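Local coordinates for immunity protein 52 domain-containing protein (Burkholderia pseudomallei K96243, PDB 4RHO), which is of unknown function but belongs to the Imm52 family, and so probably acts as an immunity protein that protects the bacterium that makes it against a toxin, at residues Ser41-Lys53 against Asp150-Phe162. Numbering follows the deposited sequence.
Sequences SRESKVVAALAAK and DLADVVTTIVAAF
Lys53 reaches across to two carboxylates of helix 148-162, a turn apart. Lys53 NZ donates to Asp153 OD2 at 2.7 Å, on the anti lone pair, and to Asp150 OD1 at 3.2 Å, where it arrives from above the carboxylate plane. A bend at chi2 (-65°) turns the otherwise extended lysine chain across to the two acids, and the shared ammonium forms a salt-bridge network at this end of the interface. Further along, Ala49 CB lies 3.5 Å from Thr157 OG1. That hydroxyl, placed beside its own backbone N, donates to Asp153 O, while the methyl Thr157 CG2 is turned to the carbonyl of Lys45, 3.3 Å from Lys45 O. The small side chains of Ala49 and Ala161 face the partner helix, consistent with a close approach. The helical segments 41-51 and 150-162 run antiparallel (164°), their axes 9.0 Å apart at closest approach; helices 36-51 and 148-162, to which they belong, lie side by side on one face of the antiparallel sheet that forms the core of this Imm52 fold. On the side turned to the sheet, both methyls of Val46 straddle Ile158 CG1, and Leu50 CD2 meets Val154 CG2 at 3.9 Å with the two side chains roughly perpendicular; strands 20-26 and 133-140 lie beneath. At the far end the Phe162 ring takes Val46 CG2 at its edge, with Arg42 CB 3.7 Å from Phe162 CZ. The arginine then runs out extended past Ala161 O, its guanidinium tilted 70° from the ring plane and bringing an edge to Phe162 CD1, while salt bridges join NH2 to Asp28 and NE to Glu38.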
loop_
_atom_site.group_PDB
_atom_site.type_symbol
_atom_site.label_atom_id
_atom_site.label_comp_id
_atom_site.label_asym_id
_atom_site.label_seq_id
_atom_site.Cartn_x
_atom_site.Cartn_y
_atom_site.Cartn_z
ATOM N N SER A 41 8.890 -6.422 10.059
ATOM C CA SER A 41 8.654 -7.827 9.681
ATOM C C SER A 41 7.440 -7.941 8.739
ATOM O O SER A 41 7.475 -8.722 7.789
ATOM C CB SER A 41 8.451 -8.699 10.918
ATOM O OG SER A 41 7.257 -8.357 11.599
ATOM N N ARG A 42 6.384 -7.111 8.975
ATOM C CA ARG A 42 5.208 -7.060 8.082
ATOM C C ARG A 42 5.584 -6.452 6.745
ATOM O O ARG A 42 5.135 -6.925 5.706
ATOM C CB ARG A 42 4.066 -6.258 8.723
ATOM C CG ARG A 42 3.498 -6.903 9.960
ATOM C CD ARG A 42 2.277 -6.179 10.444
ATOM N NE ARG A 42 1.798 -6.725 11.708
ATOM C CZ ARG A 42 0.621 -6.426 12.243
ATOM N NH1 ARG A 42 -0.229 -5.637 11.594
ATOM N NH2 ARG A 42 0.262 -6.951 13.406
ATOM N N GLU A 43 6.441 -5.411 6.767
ATOM C CA GLU A 43 6.928 -4.771 5.546
ATOM C C GLU A 43 7.815 -5.735 4.747
ATOM O O GLU A 43 7.749 -5.754 3.516
ATOM C CB GLU A 43 7.695 -3.485 5.882
ATOM C CG GLU A 43 6.791 -2.363 6.375
ATOM C CD GLU A 43 7.503 -1.073 6.727
ATOM O OE1 GLU A 43 8.737 -1.107 6.932
ATOM O OE2 GLU A 43 6.815 -0.036 6.857
ATOM N N SER A 44 8.565 -6.607 5.456
ATOM C CA SER A 44 9.425 -7.618 4.827
ATOM C C SER A 44 8.597 -8.625 4.009
ATOM O O SER A 44 9.086 -9.158 3.008
ATOM C CB SER A 44 10.239 -8.354 5.883
ATOM O OG SER A 44 11.155 -9.246 5.278
ATOM N N LYS A 45 7.360 -8.913 4.460
ATOM C CA LYS A 45 6.451 -9.806 3.727
ATOM C C LYS A 45 5.991 -9.142 2.430
ATOM O O LYS A 45 5.957 -9.787 1.382
ATOM C CB LYS A 45 5.230 -10.180 4.603
ATOM C CG LYS A 45 5.599 -10.842 5.943
ATOM C CD LYS A 45 6.151 -12.267 5.759
ATOM C CE LYS A 45 6.552 -12.896 7.079
ATOM N NZ LYS A 45 5.396 -13.015 8.011
ATOM N N VAL A 46 5.683 -7.829 2.492
ATOM C CA VAL A 46 5.275 -7.057 1.317
ATOM C C VAL A 46 6.468 -6.912 0.347
ATOM O O VAL A 46 6.305 -7.108 -0.856
ATOM C CB VAL A 46 4.700 -5.671 1.721
ATOM C CG1 VAL A 46 4.205 -4.901 0.490
ATOM C CG2 VAL A 46 3.580 -5.825 2.748
ATOM N N VAL A 47 7.680 -6.644 0.891
ATOM C CA VAL A 47 8.907 -6.551 0.085
ATOM C C VAL A 47 9.181 -7.899 -0.623
ATOM O O VAL A 47 9.598 -7.910 -1.780
ATOM C CB VAL A 47 10.127 -6.111 0.951
ATOM C CG1 VAL A 47 11.439 -6.305 0.194
ATOM C CG2 VAL A 47 9.975 -4.664 1.414
ATOM N N ALA A 48 8.898 -9.033 0.071
ATOM C CA ALA A 48 9.098 -10.380 -0.494
ATOM C C ALA A 48 8.231 -10.595 -1.728
ATOM O O ALA A 48 8.679 -11.215 -2.694
ATOM C CB ALA A 48 8.785 -11.439 0.553
ATOM N N ALA A 49 6.984 -10.066 -1.708
ATOM C CA ALA A 49 6.065 -10.162 -2.849
ATOM C C ALA A 49 6.577 -9.342 -4.029
ATOM O O ALA A 49 6.428 -9.755 -5.176
ATOM C CB ALA A 49 4.675 -9.686 -2.444
ATOM N N LEU A 50 7.210 -8.187 -3.743
ATOM C CA LEU A 50 7.791 -7.328 -4.778
ATOM C C LEU A 50 9.071 -7.940 -5.342
ATOM O O LEU A 50 9.304 -7.874 -6.543
ATOM C CB LEU A 50 8.085 -5.931 -4.207
ATOM C CG LEU A 50 6.865 -5.109 -3.803
ATOM C CD1 LEU A 50 7.275 -3.890 -3.001
ATOM C CD2 LEU A 50 6.047 -4.701 -5.025
ATOM N N ALA A 51 9.911 -8.541 -4.459
ATOM C CA ALA A 51 11.189 -9.155 -4.856
ATOM C C ALA A 51 10.968 -10.331 -5.822
ATOM O O ALA A 51 11.820 -10.597 -6.677
ATOM C CB ALA A 51 11.946 -9.626 -3.626
ATOM N N ALA A 52 9.817 -11.025 -5.696
ATOM C CA ALA A 52 9.468 -12.139 -6.584
ATOM C C ALA A 52 9.190 -11.642 -8.011
ATOM O O ALA A 52 9.362 -12.393 -8.972
ATOM C CB ALA A 52 8.251 -12.877 -6.042
ATOM N N LYS A 53 8.760 -10.372 -8.143
ATOM C CA LYS A 53 8.412 -9.782 -9.436
ATOM C C LYS A 53 9.627 -9.088 -10.080
ATOM O O LYS A 53 9.744 -9.072 -11.307
ATOM C CB LYS A 53 7.249 -8.767 -9.275
ATOM C CG LYS A 53 6.016 -9.326 -8.539
ATOM C CD LYS A 53 5.329 -10.449 -9.328
ATOM C CE LYS A 53 4.089 -10.945 -8.629
ATOM N NZ LYS A 53 3.519 -12.139 -9.301
ATOM N N ASP A 150 -0.138 -9.517 -11.170
ATOM C CA ASP A 150 1.041 -9.150 -10.380
ATOM C C ASP A 150 0.661 -8.186 -9.242
ATOM O O ASP A 150 1.111 -8.369 -8.112
ATOM C CB ASP A 150 2.124 -8.520 -11.276
ATOM C CG ASP A 150 2.725 -9.489 -12.290
ATOM O OD1 ASP A 150 2.690 -10.715 -12.035
ATOM O OD2 ASP A 150 3.311 -9.015 -13.285
ATOM N N LEU A 151 -0.219 -7.185 -9.533
ATOM C CA LEU A 151 -0.695 -6.242 -8.510
ATOM C C LEU A 151 -1.607 -6.950 -7.502
ATOM O O LEU A 151 -1.535 -6.672 -6.301
ATOM C CB LEU A 151 -1.440 -5.063 -9.160
ATOM C CG LEU A 151 -1.856 -3.939 -8.194
ATOM C CD1 LEU A 151 -0.630 -3.257 -7.583
ATOM C CD2 LEU A 151 -2.737 -2.928 -8.885
ATOM N N ALA A 152 -2.463 -7.875 -7.992
ATOM C CA ALA A 152 -3.335 -8.674 -7.129
ATOM C C ALA A 152 -2.515 -9.460 -6.110
ATOM O O ALA A 152 -2.884 -9.517 -4.938
ATOM C CB ALA A 152 -4.174 -9.624 -7.972
ATOM N N ASP A 153 -1.348 -10.013 -6.546
ATOM C CA ASP A 153 -0.450 -10.767 -5.661
ATOM C C ASP A 153 0.108 -9.875 -4.551
ATOM O O ASP A 153 0.224 -10.316 -3.405
ATOM C CB ASP A 153 0.709 -11.394 -6.464
ATOM C CG ASP A 153 0.284 -12.525 -7.395
ATOM O OD1 ASP A 153 -0.823 -13.086 -7.186
ATOM O OD2 ASP A 153 1.088 -12.902 -8.274
ATOM N N VAL A 154 0.470 -8.628 -4.890
ATOM C CA VAL A 154 1.019 -7.688 -3.908
ATOM C C VAL A 154 -0.083 -7.269 -2.907
ATOM O O VAL A 154 0.157 -7.278 -1.699
ATOM C CB VAL A 154 1.667 -6.455 -4.594
ATOM C CG1 VAL A 154 2.180 -5.455 -3.554
ATOM C CG2 VAL A 154 2.797 -6.887 -5.531
ATOM N N VAL A 155 -1.323 -7.028 -3.412
ATOM C CA VAL A 155 -2.464 -6.649 -2.554
ATOM C C VAL A 155 -2.821 -7.811 -1.571
ATOM O O VAL A 155 -3.045 -7.557 -0.380
ATOM C CB VAL A 155 -3.704 -6.220 -3.401
ATOM C CG1 VAL A 155 -4.940 -6.029 -2.516
ATOM C CG2 VAL A 155 -3.407 -4.951 -4.193
ATOM N N THR A 156 -2.848 -9.086 -2.078
ATOM C CA THR A 156 -3.168 -10.253 -1.250
ATOM C C THR A 156 -2.130 -10.414 -0.125
ATOM O O THR A 156 -2.493 -10.749 1.005
ATOM C CB THR A 156 -3.247 -11.507 -2.116
ATOM O OG1 THR A 156 -4.153 -11.266 -3.191
ATOM C CG2 THR A 156 -3.689 -12.744 -1.320
ATOM N N THR A 157 -0.835 -10.170 -0.437
ATOM C CA THR A 157 0.226 -10.255 0.572
ATOM C C THR A 157 -0.001 -9.190 1.667
ATOM O O THR A 157 0.162 -9.481 2.847
ATOM C CB THR A 157 1.605 -10.096 -0.088
ATOM O OG1 THR A 157 1.732 -11.058 -1.132
ATOM C CG2 THR A 157 2.747 -10.256 0.907
ATOM N N ILE A 158 -0.443 -7.968 1.264
ATOM C CA ILE A 158 -0.727 -6.874 2.211
ATOM C C ILE A 158 -1.961 -7.227 3.081
ATOM O O ILE A 158 -1.973 -6.938 4.285
ATOM C CB ILE A 158 -0.928 -5.529 1.448
ATOM C CG1 ILE A 158 0.388 -5.095 0.744
ATOM C CG2 ILE A 158 -1.441 -4.429 2.397
ATOM C CD1 ILE A 158 0.226 -3.930 -0.275
ATOM N N VAL A 159 -2.969 -7.893 2.475
ATOM C CA VAL A 159 -4.167 -8.334 3.197
ATOM C C VAL A 159 -3.787 -9.367 4.268
ATOM O O VAL A 159 -4.259 -9.278 5.400
ATOM C CB VAL A 159 -5.244 -8.900 2.224
ATOM C CG1 VAL A 159 -6.314 -9.686 2.982
ATOM C CG2 VAL A 159 -5.871 -7.782 1.399
ATOM N N ALA A 160 -2.884 -10.305 3.925
ATOM C CA ALA A 160 -2.442 -11.349 4.859
ATOM C C ALA A 160 -1.548 -10.767 5.974
ATOM O O ALA A 160 -1.538 -11.291 7.082
ATOM C CB ALA A 160 -1.691 -12.440 4.106
ATOM N N ALA A 161 -0.815 -9.675 5.678
ATOM C CA ALA A 161 0.146 -9.096 6.625
ATOM C C ALA A 161 -0.509 -8.062 7.578
ATOM O O ALA A 161 0.005 -7.835 8.675
ATOM C CB ALA A 161 1.291 -8.441 5.870
ATOM N N PHE A 162 -1.602 -7.407 7.144
ATOM C CA PHE A 162 -2.196 -6.325 7.942
ATOM C C PHE A 162 -3.683 -6.588 8.292
ATOM O O PHE A 162 -4.246 -5.864 9.130
ATOM C CB PHE A 162 -2.063 -4.981 7.206
ATOM C CG PHE A 162 -0.640 -4.491 7.102
ATOM C CD1 PHE A 162 -0.064 -3.752 8.133
ATOM C CD2 PHE A 162 0.151 -4.820 6.005
ATOM C CE1 PHE A 162 1.266 -3.334 8.056
ATOM C CE2 PHE A 162 1.486 -4.419 5.938
ATOM C CZ PHE A 162 2.035 -3.671 6.962
#